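Local coordinates for deacetylase EF_0837 (Enterococcus faecalis, PDB 2ICS), which is a zinc-dependent hydrolase of the amidohydrolase superfamily that deacetylates acetyl-(R)-mandelate in vitro, though with very low efficiency, at residues Val61-Lys66 with Asp75-Lys80; Leu103-Lys108 with Pro147-Gly152; Asn165-Leu170 with Leu200-Lys205. All blocks are in the same frame, centred on the assembly; numbering follows the deposited sequence.

Interaction 1: Val61-Lys66 with Asp75-Lys80; sequences VHCFEK and DEIGVK. With ZN (zinc ion), chain B.
His-62 gives its NE2 to a zinc ion at 2.0 Å, while the residues on its two flanks, Val-61 and Cys-63, turn their side chains to Ile-77 of the segment 75-80. A water oxygen (water 1) sits on the same zinc, also at 2.0 Å, and His-60, Asp-272 and the carbamate of carboxylated Lys-154 complete the site. On the other nitrogen of the ring, ND1 is hydrogen-bonded to Thr-91 OG1, so the imidazole is held at both ends and its rotation is fixed. The apolar half of the contact converges on one methyl, Ile-77 CD1. Ile-77 CG1 stands between the backbone N and the carbonyl carbon (chi1 61°), and the extended second torsion (171°) carries CD1 away from its own backbone to meet Val-61 tip to tip. Val-61 CG2 lies 3.9 Å from Ile-77 CD1; CG1 is modelled closer than carbons can sit, and that detail is doubtful. Cys-63 touches through its CB, 3.7 Å from Ile-77 CD1, with the sulfur somewhat farther off.

The pair His-60 and His-62 is the His-X-His signature at the C-terminal end of the first barrel strand in amidohydrolases, here strand 51-61. Val-61, the residue between the two ligands, points to the opposite flank from the metal and so rests on Ile-77, with Ile-273, next to the ligand Asp-272, also against it. Its backbone bonds to Ile-87 and Ala-89 keep it in the sheet, and Cys-63 N is tied to Asp-88 OD2. The chain just after helix 74-77 is tied back to it by the backbone bond from Lys-80 N to Asp-75 O, 3.2 Å, and Arg-278 of helix 275-279 packs on the isoleucine.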
loop_
_atom_site.group_PDB
_atom_site.type_symbol
_atom_site.label_atom_id
_atom_site.label_comp_id
_atom_site.label_asym_id
_atom_site.label_seq_id
_atom_site.Cartn_x
_atom_site.Cartn_y
_atom_site.Cartn_z
ATOM N N VAL A 61 4.044 -0.152 3.970
ATOM C CA VAL A 61 4.482 -1.205 4.869
ATOM C C VAL A 61 5.795 -0.845 5.574
ATOM O O VAL A 61 6.478 0.098 5.190
ATOM C CB VAL A 61 4.666 -2.493 4.031
ATOM C CG1 VAL A 61 5.702 -3.391 4.641
ATOM C CG2 VAL A 61 3.335 -3.194 3.881
ATOM N N HIS A 62 6.132 -1.605 6.610
ATOM C CA HIS A 62 7.376 -1.426 7.342
ATOM C C HIS A 62 7.927 -2.829 7.574
ATOM O O HIS A 62 7.508 -3.543 8.489
ATOM C CB HIS A 62 7.116 -0.685 8.648
ATOM C CG HIS A 62 6.748 0.750 8.441
ATOM N ND1 HIS A 62 7.619 1.699 7.951
ATOM C CD2 HIS A 62 5.551 1.378 8.562
ATOM C CE1 HIS A 62 6.936 2.844 7.785
ATOM N NE2 HIS A 62 5.676 2.702 8.144
ATOM N N CYS A 63 8.855 -3.229 6.709
ATOM C CA CYS A 63 9.419 -4.563 6.785
ATOM C C CYS A 63 10.940 -4.701 6.771
ATOM O O CYS A 63 11.461 -5.690 6.250
ATOM C CB CYS A 63 8.819 -5.428 5.672
ATOM S SG CYS A 63 9.070 -4.781 4.015
ATOM N N PHE A 64 11.652 -3.714 7.310
ATOM C CA PHE A 64 13.107 -3.800 7.416
ATOM C C PHE A 64 13.258 -4.500 8.767
ATOM O O PHE A 64 13.159 -3.857 9.812
ATOM C CB PHE A 64 13.750 -2.409 7.474
ATOM C CG PHE A 64 15.251 -2.437 7.652
ATOM C CD1 PHE A 64 15.947 -1.277 7.979
ATOM C CD2 PHE A 64 15.972 -3.623 7.495
ATOM C CE1 PHE A 64 17.336 -1.289 8.149
ATOM C CE2 PHE A 64 17.358 -3.648 7.664
ATOM C CZ PHE A 64 18.041 -2.479 7.991
ATOM N N GLU A 65 13.487 -5.812 8.741
ATOM C CA GLU A 65 13.576 -6.600 9.970
ATOM C C GLU A 65 14.636 -6.204 11.004
ATOM O O GLU A 65 14.543 -6.606 12.167
ATOM C CB GLU A 65 13.719 -8.093 9.632
ATOM C CG GLU A 65 15.070 -8.503 9.065
ATOM C CD GLU A 65 15.184 -10.009 8.870
ATOM O OE1 GLU A 65 14.599 -10.546 7.904
ATOM O OE2 GLU A 65 15.855 -10.662 9.695
ATOM N N LYS A 66 15.627 -5.416 10.601
ATOM C CA LYS A 66 16.677 -5.004 11.531
ATOM C C LYS A 66 16.412 -3.686 12.259
ATOM O O LYS A 66 17.180 -3.303 13.142
ATOM C CB LYS A 66 18.026 -4.921 10.809
ATOM C CG LYS A 66 18.581 -6.265 10.374
ATOM C CD LYS A 66 18.750 -7.199 11.564
ATOM C CE LYS A 66 19.455 -8.482 11.159
ATOM N NZ LYS A 66 20.820 -8.205 10.623
ATOM N N ASP A 75 7.931 -11.726 4.421
ATOM C CA ASP A 75 7.008 -12.787 4.067
ATOM C C ASP A 75 5.834 -12.991 5.016
ATOM O O ASP A 75 4.861 -13.646 4.647
ATOM C CB ASP A 75 7.772 -14.094 3.837
ATOM C CG ASP A 75 8.767 -13.986 2.689
ATOM O OD1 ASP A 75 8.518 -13.203 1.742
ATOM O OD2 ASP A 75 9.797 -14.687 2.729
ATOM N N GLU A 76 5.901 -12.428 6.221
ATOM C CA GLU A 76 4.785 -12.558 7.162
ATOM C C GLU A 76 3.672 -11.573 6.807
ATOM O O GLU A 76 2.518 -11.786 7.164
ATOM C CB GLU A 76 5.226 -12.295 8.610
ATOM C CG GLU A 76 6.157 -13.344 9.193
ATOM C CD GLU A 76 5.596 -14.748 9.081
ATOM O OE1 GLU A 76 4.453 -14.980 9.526
ATOM O OE2 GLU A 76 6.305 -15.621 8.549
ATOM N N ILE A 77 4.020 -10.494 6.116
ATOM C CA ILE A 77 3.032 -9.488 5.716
ATOM C C ILE A 77 2.802 -9.562 4.216
ATOM O O ILE A 77 1.926 -8.884 3.677
ATOM C CB ILE A 77 3.512 -8.052 6.021
ATOM C CG1 ILE A 77 4.797 -7.777 5.235
ATOM C CG2 ILE A 77 3.733 -7.873 7.513
ATOM C CD1 ILE A 77 5.256 -6.345 5.281
ATOM N N GLY A 78 3.609 -10.375 3.544
ATOM C CA GLY A 78 3.495 -10.499 2.107
ATOM C C GLY A 78 2.886 -11.799 1.631
ATOM O O GLY A 78 1.702 -12.055 1.840
ATOM N N VAL A 79 3.709 -12.624 0.998
ATOM C CA VAL A 79 3.266 -13.894 0.453
ATOM C C VAL A 79 2.316 -14.679 1.358
ATOM O O VAL A 79 1.322 -15.218 0.886
ATOM C CB VAL A 79 4.485 -14.776 0.069
ATOM C CG1 VAL A 79 5.358 -15.034 1.289
ATOM C CG2 VAL A 79 4.012 -16.085 -0.557
ATOM N N LYS A 80 2.598 -14.729 2.654
ATOM C CA LYS A 80 1.740 -15.480 3.563
ATOM C C LYS A 80 0.356 -14.862 3.776
ATOM O O LYS A 80 -0.512 -15.478 4.387
ATOM C CB LYS A 80 2.447 -15.672 4.911
ATOM C CG LYS A 80 3.766 -16.442 4.798
ATOM C CD LYS A 80 4.372 -16.727 6.171
ATOM C CE LYS A 80 5.762 -17.365 6.067
ATOM N NZ LYS A 80 5.760 -18.713 5.424
HETATM ZN ZN ZN B . 4.097 3.916 8.246
HETATM O O HOH W 1 2.687 4.994 9.195
#

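Interaction 2: Leu103-Lys108 with Pro147-Gly152; sequences LAQQAK and PDFVVG
Ala-104 in the last turn of helix 97-105 faces Phe-149, which leads into strand 150-152, and their CA atoms are 9.2 Å apart, a distance the aromatic ring spans. The phenylalanine reaches across with CG opposite the backbone N (chi1 -174°), which carries the ring toward the helix. Its far corner does the touching: Ala-104 CB lies 3.8 Å from Phe-149 CE1 and 4.1 Å from Phe-149 CZ, meeting the ring at a slant. Gln-105 comes in from the neighbouring position on the helix. Its side chain is folded at both of its first two torsions, bringing Gln-105 NE2 to 4.3 Å from Phe-149 CD1, again obliquely. That amide nitrogen is hydrogen-bonded to Tyr-101 O of its own helix and merely lies near the ring; Gln-105 is exposed, while Ala-104 makes the buried contact.

Tyr-101 and Phe-100, one turn earlier on the helix, each meet the Phe-149 ring edge-to-face, and Ile-97 lies against it too. Val-111 of strand 110-114 touches both Ala-104 and Phe-149, while Phe-149 and Val-151 are bonded through their backbones to Gly-113, setting strand 150-152 parallel to 110-114, with helix 97-105 packed against them.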
loop_
_atom_site.group_PDB
_atom_site.type_symbol
_atom_site.label_atom_id
_atom_site.label_comp_id
_atom_site.label_asym_id
_atom_site.label_seq_id
_atom_site.Cartn_x
_atom_site.Cartn_y
_atom_site.Cartn_z
ATOM N N LEU A 103 18.663 -7.668 2.529
ATOM C CA LEU A 103 17.761 -8.603 3.188
ATOM C C LEU A 103 16.502 -8.779 2.358
ATOM O O LEU A 103 15.969 -9.881 2.249
ATOM C CB LEU A 103 17.378 -8.096 4.579
ATOM C CG LEU A 103 18.460 -8.149 5.657
ATOM C CD1 LEU A 103 17.953 -7.494 6.930
ATOM C CD2 LEU A 103 18.844 -9.596 5.914
ATOM N N ALA A 104 16.035 -7.681 1.771
ATOM C CA ALA A 104 14.823 -7.683 0.958
ATOM C C ALA A 104 14.869 -8.639 -0.231
ATOM O O ALA A 104 13.827 -9.044 -0.743
ATOM C CB ALA A 104 14.526 -6.266 0.470
ATOM N N GLN A 105 16.070 -8.997 -0.670
ATOM C CA GLN A 105 16.219 -9.895 -1.810
ATOM C C GLN A 105 15.924 -11.358 -1.502
ATOM O O GLN A 105 15.461 -12.096 -2.367
ATOM C CB GLN A 105 17.632 -9.781 -2.388
ATOM C CG GLN A 105 18.010 -8.372 -2.787
ATOM C CD GLN A 105 16.886 -7.667 -3.519
ATOM O OE1 GLN A 105 16.414 -8.132 -4.560
ATOM N NE2 GLN A 105 16.443 -6.540 -2.973
ATOM N N GLN A 106 16.186 -11.779 -0.271
ATOM C CA GLN A 106 15.959 -13.169 0.114
ATOM C C GLN A 106 14.492 -13.495 0.403
ATOM O O GLN A 106 14.148 -14.649 0.663
ATOM C CB GLN A 106 16.818 -13.516 1.338
ATOM C CG GLN A 106 16.517 -12.673 2.567
ATOM C CD GLN A 106 17.332 -13.078 3.790
ATOM O OE1 GLN A 106 18.569 -13.062 3.767
ATOM N NE2 GLN A 106 16.638 -13.439 4.869
ATOM N N ALA A 107 13.631 -12.483 0.353
ATOM C CA ALA A 107 12.208 -12.681 0.620
ATOM C C ALA A 107 11.491 -13.229 -0.609
ATOM O O ALA A 107 11.857 -12.921 -1.735
ATOM C CB ALA A 107 11.564 -11.362 1.053
ATOM N N LYS A 108 10.476 -14.052 -0.386
ATOM C CA LYS A 108 9.716 -14.620 -1.493
ATOM C C LYS A 108 8.894 -13.485 -2.093
ATOM O O LYS A 108 8.725 -13.387 -3.312
ATOM C CB LYS A 108 8.791 -15.729 -0.984
ATOM C CG LYS A 108 9.510 -16.967 -0.447
ATOM C CD LYS A 108 8.519 -17.914 0.233
ATOM C CE LYS A 108 9.139 -19.267 0.581
ATOM N NZ LYS A 108 10.300 -19.159 1.513
ATOM N N PRO A 147 17.854 1.573 -8.504
ATOM C CA PRO A 147 16.677 1.873 -9.328
ATOM C C PRO A 147 15.650 0.741 -9.298
ATOM O O PRO A 147 14.451 0.974 -9.455
ATOM C CB PRO A 147 17.265 2.055 -10.728
ATOM C CG PRO A 147 18.697 2.408 -10.478
ATOM C CD PRO A 147 19.066 1.513 -9.335
ATOM N N ASP A 148 16.132 -0.483 -9.102
ATOM C CA ASP A 148 15.262 -1.655 -9.061
ATOM C C ASP A 148 14.615 -1.846 -7.691
ATOM O O ASP A 148 13.892 -2.819 -7.474
ATOM C CB ASP A 148 16.058 -2.923 -9.396
ATOM C CG ASP A 148 16.836 -2.813 -10.699
ATOM O OD1 ASP A 148 16.223 -2.480 -11.740
ATOM O OD2 ASP A 148 18.064 -3.071 -10.678
ATOM N N PHE A 149 14.873 -0.930 -6.763
ATOM C CA PHE A 149 14.322 -1.068 -5.426
ATOM C C PHE A 149 13.593 0.171 -4.930
ATOM O O PHE A 149 12.505 0.071 -4.371
ATOM C CB PHE A 149 15.437 -1.426 -4.446
ATOM C CG PHE A 149 14.948 -1.736 -3.061
ATOM C CD1 PHE A 149 14.175 -2.868 -2.820
ATOM C CD2 PHE A 149 15.247 -0.889 -2.000
ATOM C CE1 PHE A 149 13.704 -3.154 -1.542
ATOM C CE2 PHE A 149 14.781 -1.166 -0.711
ATOM C CZ PHE A 149 14.007 -2.302 -0.484
ATOM N N VAL A 150 14.207 1.333 -5.130
ATOM C CA VAL A 150 13.640 2.604 -4.702
ATOM C C VAL A 150 12.586 3.108 -5.680
ATOM O O VAL A 150 12.908 3.464 -6.810
ATOM C CB VAL A 150 14.743 3.669 -4.582
ATOM C CG1 VAL A 150 14.157 4.982 -4.091
ATOM C CG2 VAL A 150 15.830 3.178 -3.633
ATOM N N VAL A 151 11.331 3.161 -5.243
ATOM C CA VAL A 151 10.266 3.624 -6.128
ATOM C C VAL A 151 9.677 4.970 -5.721
ATOM O O VAL A 151 8.699 5.438 -6.299
ATOM C CB VAL A 151 9.142 2.571 -6.237
ATOM C CG1 VAL A 151 9.705 1.284 -6.821
ATOM C CG2 VAL A 151 8.532 2.308 -4.877
ATOM N N GLY A 152 10.289 5.606 -4.732
ATOM C CA GLY A 152 9.796 6.897 -4.297
ATOM C C GLY A 152 10.485 7.363 -3.039
ATOM O O GLY A 152 11.467 6.769 -2.612
#

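Interaction 3: Asn165-Leu170 with Leu200-Lys205; sequences NGITPL and LALMEK
Leu-170 and Leu-202 form the larger, better buried part of this contact, their side chains crossing obliquely where helix 168-178 passes helix 196-202. The methyl CD2 of Leu-170 lies 3.9 Å from Leu-202 CB and 4.2 Å from Leu-202 CD2, so it covers the base of the other leucine as well as one branch. Leu-170 gets there with CG pointing away from its backbone N (chi1 -177°), stretched across the gap. It is buried: Met-157 of strand 156-157 and Ile-199 pack around it.

Toward solvent the fit thins. Ile-167 adds one touch, CG1 to Leu-202 CD2 at 3.8 Å, and both of these residues are partly exposed. Ile-167 sits in a type II' turn running from Asn-165 to Thr-168, with Gly-166 at positive phi, and Ile-167 O accepts Leu-170 N at 2.9 Å. Its other neighbours, Pro-194, Glu-198 and Ile-199, come from the opposing helix and the loop ahead of it. Residues 203-205 are loop. Selenomethionine Met-203 is buried, but its CG stays 4.7 Å from Leu-170 CD2. Exposed Glu-204 turns to Lys-174, further along helix 168-178, and its OE1 makes a salt bridge there, which ties the loop after helix 196-202 to helix 168-178.

Strand 186-189 lies between the two helices in sequence, and their side-by-side packing is that of consecutive outer helices in a TIM barrel, here backing the strands that carry Arg-156 and the zinc ligand His-188.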
loop_
_atom_site.group_PDB
_atom_site.type_symbol
_atom_site.label_atom_id
_atom_site.label_comp_id
_atom_site.label_asym_id
_atom_site.label_seq_id
_atom_site.Cartn_x
_atom_site.Cartn_y
_atom_site.Cartn_z
ATOM N N ASN A 165 10.586 22.362 12.891
ATOM C CA ASN A 165 10.842 22.652 11.481
ATOM C C ASN A 165 9.615 22.911 10.606
ATOM O O ASN A 165 9.742 23.116 9.401
ATOM C CB ASN A 165 11.702 21.535 10.886
ATOM C CG ASN A 165 13.094 21.494 11.497
ATOM O OD1 ASN A 165 13.710 20.431 11.614
ATOM N ND2 ASN A 165 13.600 22.661 11.886
ATOM N N GLY A 166 8.436 22.916 11.219
ATOM C CA GLY A 166 7.208 23.186 10.486
ATOM C C GLY A 166 6.990 22.479 9.155
ATOM O O GLY A 166 7.104 21.258 9.058
ATOM N N ILE A 167 6.676 23.262 8.124
ATOM C CA ILE A 167 6.404 22.732 6.790
ATOM C C ILE A 167 7.665 22.590 5.936
ATOM O O ILE A 167 7.642 21.960 4.875
ATOM C CB ILE A 167 5.405 23.654 6.041
ATOM C CG1 ILE A 167 4.806 22.928 4.837
ATOM C CG2 ILE A 167 6.115 24.917 5.571
ATOM C CD1 ILE A 167 3.925 21.752 5.205
ATOM N N THR A 168 8.759 23.174 6.406
ATOM C CA THR A 168 10.029 23.144 5.688
ATOM C C THR A 168 10.454 21.769 5.157
ATOM O O THR A 168 10.981 21.667 4.050
ATOM C CB THR A 168 11.172 23.711 6.566
ATOM O OG1 THR A 168 10.806 25.008 7.057
ATOM C CG2 THR A 168 12.448 23.843 5.753
ATOM N N PRO A 169 10.243 20.696 5.940
ATOM C CA PRO A 169 10.643 19.367 5.458
ATOM C C PRO A 169 9.930 18.950 4.175
ATOM O O PRO A 169 10.517 18.280 3.321
ATOM C CB PRO A 169 10.299 18.457 6.637
ATOM C CG PRO A 169 10.505 19.365 7.820
ATOM C CD PRO A 169 9.830 20.630 7.354
ATOM N N LEU A 170 8.667 19.345 4.043
ATOM C CA LEU A 170 7.897 19.005 2.855
ATOM C C LEU A 170 8.429 19.759 1.641
ATOM O O LEU A 170 8.520 19.195 0.551
ATOM C CB LEU A 170 6.409 19.317 3.068
ATOM C CG LEU A 170 5.448 18.958 1.923
ATOM C CD1 LEU A 170 5.578 17.478 1.564
ATOM C CD2 LEU A 170 4.019 19.280 2.338
ATOM N N LEU A 200 -1.565 20.031 2.241
ATOM C CA LEU A 200 -2.295 19.760 1.010
ATOM C C LEU A 200 -2.005 20.803 -0.055
ATOM O O LEU A 200 -1.988 20.494 -1.248
ATOM C CB LEU A 200 -3.800 19.701 1.292
ATOM C CG LEU A 200 -4.292 18.513 2.131
ATOM C CD1 LEU A 200 -5.767 18.675 2.442
ATOM C CD2 LEU A 200 -4.073 17.218 1.376
ATOM N N ALA A 201 -1.763 22.035 0.382
ATOM C CA ALA A 201 -1.478 23.128 -0.538
ATOM C C ALA A 201 -0.193 22.908 -1.336
ATOM O O ALA A 201 -0.092 23.331 -2.486
ATOM C CB ALA A 201 -1.391 24.439 0.231
ATOM N N LEU A 202 0.786 22.246 -0.730
ATOM C CA LEU A 202 2.053 22.003 -1.411
ATOM C C LEU A 202 2.083 20.727 -2.251
ATOM O O LEU A 202 2.948 20.560 -3.110
ATOM C CB LEU A 202 3.199 21.981 -0.399
ATOM C CG LEU A 202 3.709 23.336 0.106
ATOM C CD1 LEU A 202 2.614 24.074 0.864
ATOM C CD2 LEU A 202 4.919 23.106 1.004
HETATM N N MSE A 203 1.138 19.827 -2.014
HETATM C CA MSE A 203 1.092 18.578 -2.769
HETATM C C MSE A 203 0.407 18.749 -4.122
HETATM O O MSE A 203 -0.484 19.582 -4.283
HETATM C CB MSE A 203 0.385 17.496 -1.948
HETATM C CG MSE A 203 1.113 17.161 -0.654
HETATM SE SE MSE A 203 0.257 15.772 0.378
HETATM C CE MSE A 203 -1.030 16.837 1.292
ATOM N N GLU A 204 0.832 17.948 -5.090
ATOM C CA GLU A 204 0.278 18.015 -6.437
ATOM C C GLU A 204 -0.269 16.662 -6.875
ATOM O O GLU A 204 -0.052 15.644 -6.209
ATOM C CB GLU A 204 1.366 18.456 -7.421
ATOM C CG GLU A 204 2.051 19.768 -7.060
ATOM C CD GLU A 204 3.240 20.070 -7.957
ATOM O OE1 GLU A 204 4.209 19.280 -7.953
ATOM O OE2 GLU A 204 3.208 21.095 -8.669
ATOM N N LYS A 205 -0.980 16.657 -8.000
ATOM C CA LYS A 205 -1.527 15.424 -8.542
ATOM C C LYS A 205 -0.386 14.417 -8.616
ATOM O O LYS A 205 0.710 14.752 -9.064
ATOM C CB LYS A 205 -2.086 15.658 -9.946
ATOM C CG LYS A 205 -2.602 14.391 -10.612
ATOM C CD LYS A 205 -3.019 14.646 -12.053
ATOM C CE LYS A 205 -3.498 13.361 -12.716
ATOM N NZ LYS A 205 -3.878 13.569 -14.144
#

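How the interactions relate
The three contacts follow one another along the chain, each closing its own loop before the next begins, with neither nesting nor crossing. Interaction 1 closes the excursion from the end of strand 51-61 to the short helix 74-77. Interaction 2 spans more, bringing helix 97-105 to strand 150-152, with strand 110-114 and helix 136-145 lying between them in sequence. These two touch: Asp-75 and Lys-108 N are linked by a probable, weak hydrogen bond, and Lys-66 CG packs 3.7 Å from Leu-103 CD1. Interaction 3, joining helices 168-178 and 196-202 further round the barrel, stands apart, its nearest atoms about 12 Å from interaction 2 and about 16 Å from interaction 1.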